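Long-range contacts in cellulase (Rhodothermus marinus, PDB 3B7M), which hydrolyses internal beta-1,4-glucosidic bonds of cellulose, as an endoglucanase of glycoside hydrolase family 12 with a beta-jelly-roll fold: residues 12-17 and 36-41; 23-28 and 48-53; 43-48 and 197-202; 89-94 and 122-127; 95-100 and 112-117. All coordinates share one frame; numbering follows the deposited sequence.

From the N terminus, interaction 1 closes the first loop, bringing the edge strand 11-14 of the larger sheet against the end of strand 32-37 in the smaller one. Interaction 2 opens inside that loop and ends beyond it, so the two cross; it joins two irregular loops. Interaction 3 crosses interaction 2 in turn, sharing Ala48, and spans nearly 150 residues to pack strand 43-48 against strand 189-199 across the sandwich. Within that span, interactions 4 and 5 are the outer and inner parts of one hairpin, strands 91-101 and 112-122, with 95-100/112-117 inside 89-94/122-127. Arg91 and Phe200 connect interactions 2, 3 and 4.

Interaction 1 (12-17 and 36-41); sequences RTVAGG and VGLETG
Val14 and Ala15 pass Leu38 and Glu39 where strand 11-14 ends and strand 32-37 has just ended, and one backbone hydrogen bond joins them: Ala15 N gives its hydrogen to Leu38 O at 3.2 Å, fairly straight at 160°, with the donor tilted out of the carbonyl plane. Next to it, Ala15 CA carries a C-H...O contact to Glu39 O at 3.1 Å. Below this polar seam sits Val14, the buried side chain of the first segment. Its two methyls go to different partners. CG1, anti to the carbonyl carbon (chi1 -60°), meets Val36 CG1 at 4.0 Å, the two valines crossing at about a right angle. CG2 rests on Gly41 CA at 3.6 Å, where the backbone itself is the packing surface. Further out, Leu38 CD2 bends back to Arg12 CB at 4.3 Å and comes within 4.4 Å of Val14 CG1. Tyr19 and Val21 of strand 19-22 also pack on Val14. The contact thus closes one margin of the beta sandwich between the edge strand of the larger sheet and strand 32-37 of the smaller. Its chemistry is mainly apolar, with one N-H...O bond fixing how the two turning chains lie against each other.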
# COMPACT_ATOMS: atom_id res chain seq x y z
N ARG A 12 -12.80 -5.94 8.30
CA ARG A 12 -13.92 -6.66 7.69
C ARG A 12 -13.45 -7.38 6.43
O ARG A 12 -12.68 -6.82 5.64
CB ARG A 12 -15.05 -5.70 7.30
CG ARG A 12 -15.93 -5.21 8.47
CD ARG A 12 -16.69 -6.34 9.15
NE ARG A 12 -17.61 -5.82 10.16
CZ ARG A 12 -17.28 -5.51 11.41
NH1 ARG A 12 -16.03 -5.68 11.84
NH2 ARG A 12 -18.20 -5.04 12.24
N THR A 13 -13.90 -8.62 6.25
CA THR A 13 -13.70 -9.36 5.01
C THR A 13 -14.77 -8.87 4.04
O THR A 13 -15.93 -8.68 4.44
CB THR A 13 -13.87 -10.89 5.24
OG1 THR A 13 -13.03 -11.32 6.33
CG2 THR A 13 -13.51 -11.67 4.00
N VAL A 14 -14.38 -8.65 2.79
CA VAL A 14 -15.29 -8.11 1.79
C VAL A 14 -15.15 -8.86 0.46
O VAL A 14 -14.28 -9.73 0.31
CB VAL A 14 -15.01 -6.59 1.55
CG1 VAL A 14 -15.19 -5.78 2.85
CG2 VAL A 14 -13.61 -6.39 0.99
N ALA A 15 -16.01 -8.51 -0.50
CA ALA A 15 -15.88 -8.99 -1.87
C ALA A 15 -15.80 -10.51 -1.95
O ALA A 15 -14.87 -11.07 -2.54
CB ALA A 15 -14.66 -8.34 -2.53
N GLY A 16 -16.76 -11.18 -1.32
CA GLY A 16 -16.86 -12.64 -1.37
C GLY A 16 -15.70 -13.33 -0.69
O GLY A 16 -15.31 -14.44 -1.08
N GLY A 17 -15.13 -12.66 0.31
CA GLY A 17 -14.01 -13.20 1.06
C GLY A 17 -12.64 -12.94 0.45
O GLY A 17 -11.62 -13.35 1.01
N VAL A 36 -17.40 1.27 4.97
CA VAL A 36 -17.00 0.20 4.07
C VAL A 36 -18.21 -0.41 3.36
O VAL A 36 -19.20 -0.77 4.01
CB VAL A 36 -16.27 -0.95 4.85
CG1 VAL A 36 -15.69 -1.97 3.89
CG2 VAL A 36 -15.17 -0.39 5.75
N GLY A 37 -18.10 -0.55 2.04
CA GLY A 37 -19.06 -1.33 1.25
C GLY A 37 -18.63 -2.78 1.28
O GLY A 37 -17.56 -3.11 0.80
N LEU A 38 -19.48 -3.63 1.84
CA LEU A 38 -19.15 -5.03 2.10
C LEU A 38 -19.08 -5.91 0.85
O LEU A 38 -18.42 -6.95 0.88
CB LEU A 38 -20.13 -5.62 3.12
CG LEU A 38 -20.05 -5.02 4.52
CD1 LEU A 38 -21.33 -5.31 5.29
CD2 LEU A 38 -18.82 -5.55 5.27
N GLU A 39 -19.74 -5.51 -0.23
CA GLU A 39 -19.67 -6.26 -1.48
C GLU A 39 -18.44 -5.89 -2.32
O GLU A 39 -17.79 -6.75 -2.92
CB GLU A 39 -20.95 -6.07 -2.29
CG GLU A 39 -20.91 -6.65 -3.72
CD GLU A 39 -20.89 -8.18 -3.77
OE1 GLU A 39 -21.25 -8.83 -2.76
OE2 GLU A 39 -20.51 -8.73 -4.82
N THR A 40 -18.12 -4.60 -2.35
CA THR A 40 -17.04 -4.09 -3.20
C THR A 40 -15.70 -3.91 -2.46
O THR A 40 -14.63 -3.98 -3.08
CB THR A 40 -17.44 -2.75 -3.79
OG1 THR A 40 -17.79 -1.87 -2.72
CG2 THR A 40 -18.65 -2.92 -4.72
N GLY A 41 -15.77 -3.65 -1.16
CA GLY A 41 -14.59 -3.22 -0.41
C GLY A 41 -14.26 -1.73 -0.52
O GLY A 41 -13.27 -1.27 0.06

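Interaction 2 (23-28 and 48-53); sequences NNVWGA and AEHDNG
His50 reaches across to Val25 and Ala28, and its imidazole is one of two side chains of 48-53 that bridge two loops without regular secondary structure. At the base, His50 CB lies against the backbone oxygen of Phe200. With CG anti to the carbonyl carbon (chi1 -49°), the ring swings out toward the 23-28 loop. ND1 passes 4.4 Å from Ala28 CB, but its hydrogen-bond partner is the hydroxyl of Thr30. CE1, the next atom round, touches Val25 CG1 at 3.8 Å; that methyl is placed there because it stands anti to its own backbone N (chi1 -175°). NE2 is hydrogen-bonded to OE1 of Gln32, and CD2, on the remaining side, lies near the CD1 methyl of Leu199. Both ring nitrogens are therefore held while the carbons between and beside them pack on methyl groups, which leaves the buried imidazole little freedom to rotate.

Two residues on, Asn52 extends the contact. Its terminal amide lies beside the methyl of Ala28 and the carbonyl oxygen of Gly27. The approach is local: even the nearest pair of CA atoms, those of Ala28 and His50, is 7.4 Å apart. Val25 is the centre of an inverse gamma turn. The 48-53 backbone is anchored on its other side, His50 O and Asn52 N probably bonding to Gly202 N and Phe200 O. A polar ring is thus buried with both nitrogens bonded directly by Thr30 and Gln32, outside the two segments, while van der Waals packing joins it to the facing loop.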
# COMPACT_ATOMS: atom_id res chain seq x y z
N ASN A 23 -9.07 -0.67 9.38
CA ASN A 23 -8.93 0.69 9.86
C ASN A 23 -7.46 1.02 10.14
O ASN A 23 -6.97 2.07 9.72
CB ASN A 23 -9.83 0.89 11.08
CG ASN A 23 -10.40 2.28 11.18
OD1 ASN A 23 -10.54 2.99 10.17
ND2 ASN A 23 -10.69 2.71 12.41
N ASN A 24 -6.75 0.09 10.79
CA ASN A 24 -5.28 0.11 10.89
C ASN A 24 -4.73 1.45 11.40
O ASN A 24 -3.88 2.09 10.76
CB ASN A 24 -4.65 -0.30 9.54
CG ASN A 24 -3.16 -0.69 9.63
OD1 ASN A 24 -2.39 -0.52 8.66
ND2 ASN A 24 -2.75 -1.23 10.78
N VAL A 25 -5.21 1.89 12.56
CA VAL A 25 -4.62 3.06 13.23
C VAL A 25 -3.44 2.58 14.09
O VAL A 25 -3.54 2.44 15.30
CB VAL A 25 -5.67 3.87 14.05
CG1 VAL A 25 -5.05 5.15 14.63
CG2 VAL A 25 -6.89 4.23 13.19
N TRP A 26 -2.31 2.34 13.44
CA TRP A 26 -1.18 1.69 14.10
C TRP A 26 -0.17 2.64 14.73
O TRP A 26 0.61 2.23 15.57
CB TRP A 26 -0.48 0.71 13.15
CG TRP A 26 0.19 1.36 11.96
CD1 TRP A 26 -0.36 1.60 10.72
CD2 TRP A 26 1.54 1.83 11.89
NE1 TRP A 26 0.56 2.20 9.89
CE2 TRP A 26 1.74 2.35 10.58
CE3 TRP A 26 2.61 1.87 12.80
CZ2 TRP A 26 2.96 2.89 10.17
CZ3 TRP A 26 3.83 2.42 12.39
CH2 TRP A 26 3.99 2.92 11.08
N GLY A 27 -0.20 3.91 14.35
CA GLY A 27 0.87 4.83 14.76
C GLY A 27 0.39 6.03 15.55
O GLY A 27 1.12 7.00 15.70
N ALA A 28 -0.85 5.98 16.03
CA ALA A 28 -1.40 7.04 16.86
C ALA A 28 -2.59 6.51 17.64
O ALA A 28 -3.01 5.36 17.44
CB ALA A 28 -1.82 8.24 16.00
N ALA A 48 -11.15 11.40 10.69
CA ALA A 48 -9.71 11.26 10.86
C ALA A 48 -9.19 12.48 11.59
O ALA A 48 -9.16 13.58 11.03
CB ALA A 48 -9.01 11.09 9.51
N GLU A 49 -8.79 12.29 12.83
CA GLU A 49 -8.39 13.43 13.65
C GLU A 49 -6.88 13.44 13.91
O GLU A 49 -6.41 14.09 14.84
CB GLU A 49 -9.22 13.45 14.95
CG GLU A 49 -10.72 13.38 14.66
CD GLU A 49 -11.60 13.62 15.87
OE1 GLU A 49 -11.06 13.96 16.94
OE2 GLU A 49 -12.85 13.47 15.74
N HIS A 50 -6.13 12.76 13.05
CA HIS A 50 -4.69 12.59 13.24
C HIS A 50 -3.93 13.89 13.10
O HIS A 50 -4.31 14.76 12.30
CB HIS A 50 -4.13 11.57 12.24
CG HIS A 50 -4.91 10.29 12.20
ND1 HIS A 50 -5.10 9.51 13.31
CD2 HIS A 50 -5.55 9.67 11.18
CE1 HIS A 50 -5.82 8.45 12.98
NE2 HIS A 50 -6.11 8.53 11.69
N ASP A 51 -2.87 14.01 13.89
CA ASP A 51 -2.00 15.16 13.87
C ASP A 51 -0.58 14.70 14.22
O ASP A 51 0.01 15.18 15.18
CB ASP A 51 -2.51 16.19 14.88
CG ASP A 51 -1.90 17.58 14.68
OD1 ASP A 51 -1.90 18.11 13.54
OD2 ASP A 51 -1.45 18.16 15.70
N ASN A 52 -0.05 13.74 13.45
CA ASN A 52 1.32 13.26 13.63
C ASN A 52 2.35 14.18 12.98
O ASN A 52 1.99 15.09 12.23
CB ASN A 52 1.49 11.83 13.12
CG ASN A 52 1.17 10.76 14.17
OD1 ASN A 52 1.64 9.62 14.08
ND2 ASN A 52 0.37 11.12 15.15
N GLY A 53 3.63 13.94 13.26
CA GLY A 53 4.71 14.70 12.63
C GLY A 53 5.23 13.99 11.40
O GLY A 53 4.52 13.89 10.40

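Interaction 3 (43-48 and 197-202); sequences FTITRA and FELFTG
Ala48, Phe197 and Ile45 carry this contact, in which strand 43-48 lies across from strand 197-199 with their axes 11.2 Å apart and 16° from parallel. That spacing is the distance between the two layers of a beta sandwich, bridged between the strands by side chains.

Ile45 is the central spoke. CG1 stands anti to the carbonyl carbon and the chain then runs on extended (chi2 175°), carrying CD1 into the gap. There the methyl meets two partners from the opposite sheet: Phe197 CD2 at 3.9 Å and, tip to tip, Leu199 CD1 at 4.0 Å. Phe197 in turn offers its CD2-CE2 side to both neighbours. Phe43 comes to the edge of that ring, CE1 near its plane and 4.1 Å from Phe197 CE2, the two side chains sliding past each other in opposite directions.

At the other end the chain beyond strand 189-199 comes close to Ala48. Ala48 CB packs on Leu199 CD1 at 4.2 Å and, more closely, on Gly202 O at 3.4 Å. The CA atoms of Ala48 and Gly202 are only 5.2 Å apart, because the chain turns a corner at Phe200. Phe200 and Thr201 form a classic beta bulge opposite Arg91, and Gly202 follows with positive phi.

Around this cluster, Ile34 of strand 32-37 flanks Ile45, Ser208 of strand 207-215 lies against both phenylalanines, Trp82 meets the Phe197 ring at about 45°, and Ala94 and Trp92 of strand 91-101 border Phe197 and Leu199.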
# COMPACT_ATOMS: atom_id res chain seq x y z
N PHE A 43 -14.18 2.06 0.26
CA PHE A 43 -14.31 2.75 1.54
C PHE A 43 -14.07 4.24 1.47
O PHE A 43 -13.33 4.73 0.61
CB PHE A 43 -13.49 2.07 2.66
CG PHE A 43 -12.00 2.17 2.49
CD1 PHE A 43 -11.29 3.25 3.01
CD2 PHE A 43 -11.30 1.16 1.83
CE1 PHE A 43 -9.92 3.34 2.86
CE2 PHE A 43 -9.93 1.23 1.69
CZ PHE A 43 -9.23 2.32 2.22
N THR A 44 -14.73 4.96 2.38
CA THR A 44 -14.56 6.40 2.54
C THR A 44 -14.10 6.64 3.96
O THR A 44 -14.69 6.11 4.89
CB THR A 44 -15.90 7.13 2.32
OG1 THR A 44 -16.38 6.83 1.01
CG2 THR A 44 -15.75 8.68 2.49
N ILE A 45 -13.05 7.45 4.11
CA ILE A 45 -12.67 7.91 5.43
C ILE A 45 -13.64 9.02 5.89
O ILE A 45 -13.64 10.13 5.35
CB ILE A 45 -11.20 8.38 5.46
CG1 ILE A 45 -10.30 7.31 4.82
CG2 ILE A 45 -10.77 8.66 6.92
CD1 ILE A 45 -8.84 7.68 4.68
N THR A 46 -14.48 8.70 6.87
CA THR A 46 -15.51 9.63 7.32
C THR A 46 -15.02 10.45 8.51
O THR A 46 -15.58 11.52 8.79
CB THR A 46 -16.79 8.88 7.75
OG1 THR A 46 -16.44 7.89 8.71
CG2 THR A 46 -17.48 8.22 6.56
N ARG A 47 -13.99 9.95 9.19
CA ARG A 47 -13.42 10.61 10.36
C ARG A 47 -11.92 10.35 10.45
O ARG A 47 -11.47 9.22 10.30
CB ARG A 47 -14.12 10.11 11.63
CG ARG A 47 -13.66 10.79 12.90
CD ARG A 47 -14.87 11.18 13.76
NE ARG A 47 -15.34 10.14 14.67
CZ ARG A 47 -16.57 9.60 14.66
NH1 ARG A 47 -17.48 9.95 13.75
NH2 ARG A 47 -16.89 8.68 15.57
N ALA A 48 -11.15 11.40 10.69
CA ALA A 48 -9.71 11.26 10.86
C ALA A 48 -9.19 12.48 11.59
O ALA A 48 -9.16 13.58 11.03
CB ALA A 48 -9.01 11.09 9.51
N PHE A 197 -4.42 4.65 2.21
CA PHE A 197 -3.90 5.97 2.45
C PHE A 197 -3.08 5.98 3.73
O PHE A 197 -3.57 5.60 4.78
CB PHE A 197 -5.06 6.98 2.52
CG PHE A 197 -6.02 6.88 1.36
CD1 PHE A 197 -5.75 7.53 0.16
CD2 PHE A 197 -7.18 6.13 1.46
CE1 PHE A 197 -6.64 7.44 -0.91
CE2 PHE A 197 -8.06 6.02 0.39
CZ PHE A 197 -7.79 6.67 -0.80
N GLU A 198 -1.82 6.39 3.63
CA GLU A 198 -1.00 6.64 4.82
C GLU A 198 -1.38 8.03 5.31
O GLU A 198 -1.18 9.01 4.58
CB GLU A 198 0.50 6.58 4.50
CG GLU A 198 1.02 5.19 4.17
CD GLU A 198 2.54 5.08 4.32
OE1 GLU A 198 3.27 5.91 3.72
OE2 GLU A 198 3.00 4.16 5.02
N LEU A 199 -1.95 8.11 6.51
CA LEU A 199 -2.43 9.38 7.08
C LEU A 199 -1.42 9.97 8.05
O LEU A 199 -0.91 9.28 8.93
CB LEU A 199 -3.80 9.20 7.76
CG LEU A 199 -4.92 8.65 6.88
CD1 LEU A 199 -6.24 8.61 7.64
CD2 LEU A 199 -5.06 9.50 5.59
N PHE A 200 -1.12 11.25 7.88
CA PHE A 200 -0.25 11.95 8.82
C PHE A 200 -1.09 12.96 9.60
O PHE A 200 -1.13 12.91 10.83
CB PHE A 200 0.93 12.62 8.12
CG PHE A 200 1.89 11.65 7.48
CD1 PHE A 200 1.57 11.01 6.29
CD2 PHE A 200 3.12 11.38 8.08
CE1 PHE A 200 2.46 10.12 5.68
CE2 PHE A 200 4.02 10.49 7.49
CZ PHE A 200 3.68 9.86 6.29
N THR A 201 -1.75 13.86 8.88
CA THR A 201 -2.71 14.78 9.52
C THR A 201 -4.01 14.82 8.73
O THR A 201 -3.99 14.97 7.50
CB THR A 201 -2.13 16.23 9.76
OG1 THR A 201 -2.61 17.15 8.78
CG2 THR A 201 -0.64 16.25 9.75
N GLY A 202 -5.14 14.63 9.42
CA GLY A 202 -6.44 14.67 8.75
C GLY A 202 -6.62 13.44 7.88
O GLY A 202 -6.13 12.36 8.22

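Interaction 4 (89-94 and 122-127); sequences TGRWNA and NGDVMP
Trp92 and Asn122 make the tight half of this contact, an antiparallel hydrogen-bonded pair at the end of the hairpin. Asn122 N bonds to Trp92 O at 3.1 Å and 163°; the return bond from Trp92 N to Asn122 O is weak. The Trp92 side chain folds back over its partner, CG lying between the backbone N and the carbonyl carbon (chi1 52°), and Asn122 CB sits over one face of the indole, 3.5 Å from Trp92 NE1 and offset toward the rim. The ring is steadied in its plane by Trp92 NE1, which donates to Thr89 O at 2.9 Å. Buried Val125 belongs to this packed part too, CG1 on Arg91 CB at 3.8 Å and CG2 against Trp92 O at 3.6 Å.

The solvent side is looser. Beyond Gly123, Asp124 OD1 uses its syn lone pair to take a hydrogen from Arg91 NH1 at 3.3 Å, a salt bridge in which the carboxylate is turned 72° from the guanidinium. Arg91 NH2 has a second partner, Gly53 O. Arg91 therefore probably shares its charge between a carboxylate and a loop carbonyl, tying the exposed turn to the 48-53 loop while the indole N-H is satisfied within its own segment.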
# COMPACT_ATOMS: atom_id res chain seq x y z
N THR A 89 -6.95 18.89 1.42
CA THR A 89 -6.36 19.21 2.71
C THR A 89 -5.62 18.03 3.34
O THR A 89 -5.71 16.90 2.86
CB THR A 89 -7.43 19.74 3.71
OG1 THR A 89 -8.38 18.70 3.99
CG2 THR A 89 -8.18 20.96 3.13
N GLY A 90 -4.86 18.32 4.41
CA GLY A 90 -4.21 17.32 5.23
C GLY A 90 -2.86 16.90 4.70
O GLY A 90 -2.37 17.43 3.71
N ARG A 91 -2.25 15.95 5.39
CA ARG A 91 -0.98 15.38 4.96
C ARG A 91 -1.20 13.89 4.91
O ARG A 91 -1.46 13.27 5.94
CB ARG A 91 0.17 15.76 5.91
CG ARG A 91 0.55 17.25 5.90
CD ARG A 91 1.85 17.55 6.69
NE ARG A 91 1.78 16.97 8.01
CZ ARG A 91 2.63 16.11 8.55
NH1 ARG A 91 3.75 15.73 7.94
NH2 ARG A 91 2.36 15.66 9.75
N TRP A 92 -1.12 13.33 3.71
CA TRP A 92 -1.45 11.94 3.46
C TRP A 92 -0.83 11.51 2.13
O TRP A 92 -0.47 12.35 1.31
CB TRP A 92 -2.99 11.74 3.39
CG TRP A 92 -3.67 12.70 2.43
CD1 TRP A 92 -4.24 13.90 2.74
CD2 TRP A 92 -3.84 12.54 1.00
NE1 TRP A 92 -4.75 14.50 1.59
CE2 TRP A 92 -4.50 13.69 0.52
CE3 TRP A 92 -3.49 11.52 0.09
CZ2 TRP A 92 -4.83 13.86 -0.82
CZ3 TRP A 92 -3.81 11.69 -1.24
CH2 TRP A 92 -4.47 12.85 -1.68
N ASN A 93 -0.72 10.19 1.91
CA ASN A 93 -0.44 9.68 0.58
C ASN A 93 -1.46 8.63 0.17
O ASN A 93 -2.21 8.12 1.00
CB ASN A 93 1.01 9.16 0.43
CG ASN A 93 1.27 7.89 1.24
OD1 ASN A 93 2.39 7.64 1.69
ND2 ASN A 93 0.24 7.08 1.41
N ALA A 94 -1.49 8.31 -1.12
CA ALA A 94 -2.26 7.19 -1.63
C ALA A 94 -1.22 6.22 -2.18
O ALA A 94 -0.51 6.53 -3.14
CB ALA A 94 -3.23 7.66 -2.71
N ASN A 122 -0.71 14.75 -0.60
CA ASN A 122 -0.91 16.16 -0.32
C ASN A 122 -0.06 16.57 0.89
O ASN A 122 0.12 15.79 1.84
CB ASN A 122 -2.38 16.46 -0.06
CG ASN A 122 -2.69 17.95 -0.06
OD1 ASN A 122 -2.93 18.55 0.99
ND2 ASN A 122 -2.66 18.55 -1.24
N GLY A 123 0.44 17.81 0.86
CA GLY A 123 1.30 18.30 1.92
C GLY A 123 2.72 17.83 1.71
O GLY A 123 3.07 17.26 0.67
N ASP A 124 3.55 18.03 2.72
CA ASP A 124 4.99 17.91 2.57
C ASP A 124 5.54 16.48 2.74
O ASP A 124 6.73 16.30 3.02
CB ASP A 124 5.66 18.83 3.59
CG ASP A 124 5.20 18.54 5.03
OD1 ASP A 124 4.74 17.41 5.29
OD2 ASP A 124 5.30 19.45 5.89
N VAL A 125 4.70 15.46 2.59
CA VAL A 125 5.11 14.09 2.98
C VAL A 125 6.06 13.43 2.00
O VAL A 125 5.86 13.47 0.79
CB VAL A 125 3.90 13.18 3.30
CG1 VAL A 125 3.12 13.75 4.48
CG2 VAL A 125 3.00 13.02 2.10
N MET A 126 7.11 12.80 2.54
CA MET A 126 8.09 12.08 1.73
C MET A 126 8.31 10.63 2.19
O MET A 126 7.99 10.29 3.34
CB MET A 126 9.43 12.83 1.69
CG MET A 126 9.34 14.22 1.06
SD MET A 126 10.99 14.93 0.90
CE MET A 126 10.62 16.65 1.31
N PRO A 127 8.85 9.78 1.30
CA PRO A 127 9.07 8.38 1.67
C PRO A 127 10.14 8.21 2.74
O PRO A 127 10.90 9.14 3.06
CB PRO A 127 9.55 7.74 0.35
CG PRO A 127 9.17 8.71 -0.73
CD PRO A 127 9.25 10.05 -0.09

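Interaction 5 (95-100 and 112-117); sequences AYDIFF and DAELMI
A long beta hairpin, strands 91-101 and 112-122, holds this contact: Tyr96, Ile98 and Phe100 form hydrogen-bonded pairs with Ile117, Leu115 and Ala113, while Asp97 and Phe99 stand opposite Met116 and Glu114 in the non-hydrogen-bonded positions. Six backbone bonds result. The one from Leu115 N to Ile98 O is 2.8 Å long, almost straight at 175° and in the carbonyl plane. By contrast Ile117 N comes to Tyr96 O from above that plane, at 3.1 Å.

On one face Glu114 runs out fully extended, CG anti to the backbone N (chi1 179°), beside Phe99, the two side chains pointing the same way. Phe99 CE1 lies 3.5 Å from Glu114 CD, with ring and carboxylate planes 39° apart. The carboxylates of Glu114 and Asp97 also come close together, though their exact spacing is doubtful in the model. Met116 bends at its end to lay CE on Ala95 CB at 4.0 Å.

In the family 12 jelly roll this is the concave sheet, and the face with Asp97, Phe99 and Glu114 probably lines the substrate cleft; Tyr59 and Met152 adjoin it.

The reverse face points into the core of the sandwich. Phe100 turns the edge of its ring to Leu115, CE1 to CB 3.9 Å, and Ile175 of helix 171-181 packs on the same ring. Leu115 and Ile117 also lie under that helix. Tyr96 and Ile117 touch through their CB atoms at 4.0 Å, after which the tyrosine leads away until its OH bonds to Thr80 OG1 in the opposite sheet.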
# COMPACT_ATOMS: atom_id res chain seq x y z
N ALA A 95 -1.11 5.04 -1.55
CA ALA A 95 0.05 4.19 -1.79
C ALA A 95 -0.30 2.72 -1.69
O ALA A 95 -1.03 2.31 -0.77
CB ALA A 95 1.16 4.55 -0.78
N TYR A 96 0.19 1.94 -2.65
CA TYR A 96 0.29 0.48 -2.50
C TYR A 96 1.38 0.10 -1.52
O TYR A 96 2.40 0.80 -1.40
CB TYR A 96 0.62 -0.18 -3.83
CG TYR A 96 -0.59 -0.39 -4.70
CD1 TYR A 96 -1.11 0.66 -5.45
CD2 TYR A 96 -1.22 -1.62 -4.77
CE1 TYR A 96 -2.23 0.48 -6.25
CE2 TYR A 96 -2.34 -1.81 -5.57
CZ TYR A 96 -2.83 -0.75 -6.31
OH TYR A 96 -3.94 -0.90 -7.11
N ASP A 97 1.17 -1.03 -0.85
CA ASP A 97 2.17 -1.62 0.03
C ASP A 97 2.20 -3.12 -0.26
O ASP A 97 1.18 -3.81 -0.14
CB ASP A 97 1.80 -1.35 1.49
CG ASP A 97 3.00 -1.27 2.43
OD1 ASP A 97 4.16 -1.45 2.00
OD2 ASP A 97 2.77 -1.00 3.63
N ILE A 98 3.35 -3.62 -0.67
CA ILE A 98 3.51 -5.03 -1.03
C ILE A 98 4.59 -5.66 -0.14
O ILE A 98 5.71 -5.13 -0.03
CB ILE A 98 3.89 -5.21 -2.52
CG1 ILE A 98 2.93 -4.37 -3.41
CG2 ILE A 98 3.82 -6.67 -2.90
CD1 ILE A 98 3.26 -4.39 -4.90
N PHE A 99 4.26 -6.78 0.51
CA PHE A 99 5.19 -7.39 1.46
C PHE A 99 5.80 -8.71 1.00
O PHE A 99 5.10 -9.58 0.47
CB PHE A 99 4.53 -7.56 2.83
CG PHE A 99 4.34 -6.27 3.56
CD1 PHE A 99 5.41 -5.70 4.27
CD2 PHE A 99 3.12 -5.61 3.53
CE1 PHE A 99 5.25 -4.49 4.94
CE2 PHE A 99 2.95 -4.39 4.21
CZ PHE A 99 4.01 -3.84 4.92
N PHE A 100 7.12 -8.82 1.19
CA PHE A 100 7.90 -10.01 0.83
C PHE A 100 8.62 -10.52 2.05
O PHE A 100 9.09 -9.73 2.87
CB PHE A 100 8.95 -9.68 -0.23
CG PHE A 100 8.39 -9.06 -1.47
CD1 PHE A 100 8.16 -7.69 -1.53
CD2 PHE A 100 8.09 -9.84 -2.57
CE1 PHE A 100 7.64 -7.11 -2.70
CE2 PHE A 100 7.58 -9.26 -3.73
CZ PHE A 100 7.36 -7.89 -3.78
N ASP A 112 13.28 -9.59 4.77
CA ASP A 112 11.92 -9.10 4.68
C ASP A 112 11.97 -7.76 3.95
O ASP A 112 12.92 -6.98 4.14
CB ASP A 112 11.39 -8.87 6.08
CG ASP A 112 9.92 -8.55 6.11
OD1 ASP A 112 9.16 -9.12 5.30
OD2 ASP A 112 9.51 -7.74 6.96
N ALA A 113 10.97 -7.50 3.11
CA ALA A 113 10.92 -6.25 2.36
C ALA A 113 9.50 -5.72 2.19
O ALA A 113 8.52 -6.47 2.21
CB ALA A 113 11.62 -6.38 1.02
N GLU A 114 9.44 -4.41 2.00
CA GLU A 114 8.20 -3.70 1.82
C GLU A 114 8.39 -2.87 0.56
O GLU A 114 9.33 -2.06 0.49
CB GLU A 114 7.98 -2.80 3.04
CG GLU A 114 6.74 -1.95 3.00
CD GLU A 114 6.44 -1.24 4.34
OE1 GLU A 114 7.20 -1.41 5.34
OE2 GLU A 114 5.44 -0.49 4.38
N LEU A 115 7.53 -3.08 -0.43
CA LEU A 115 7.57 -2.30 -1.66
C LEU A 115 6.32 -1.43 -1.77
O LEU A 115 5.20 -1.94 -1.79
CB LEU A 115 7.69 -3.21 -2.89
CG LEU A 115 8.11 -2.60 -4.23
CD1 LEU A 115 8.88 -3.61 -5.07
CD2 LEU A 115 6.91 -2.08 -5.02
N MET A 116 6.54 -0.13 -1.83
CA MET A 116 5.48 0.87 -1.91
C MET A 116 5.41 1.53 -3.29
O MET A 116 6.43 1.75 -3.95
CB MET A 116 5.67 1.96 -0.86
CG MET A 116 5.82 1.46 0.58
SD MET A 116 5.47 2.77 1.78
CE MET A 116 3.67 2.74 1.74
N ILE A 117 4.19 1.84 -3.71
CA ILE A 117 3.98 2.58 -4.95
C ILE A 117 3.05 3.71 -4.62
O ILE A 117 1.89 3.49 -4.27
CB ILE A 117 3.39 1.67 -6.03
CG1 ILE A 117 4.28 0.44 -6.22
CG2 ILE A 117 3.15 2.44 -7.35
CD1 ILE A 117 3.70 -0.64 -7.15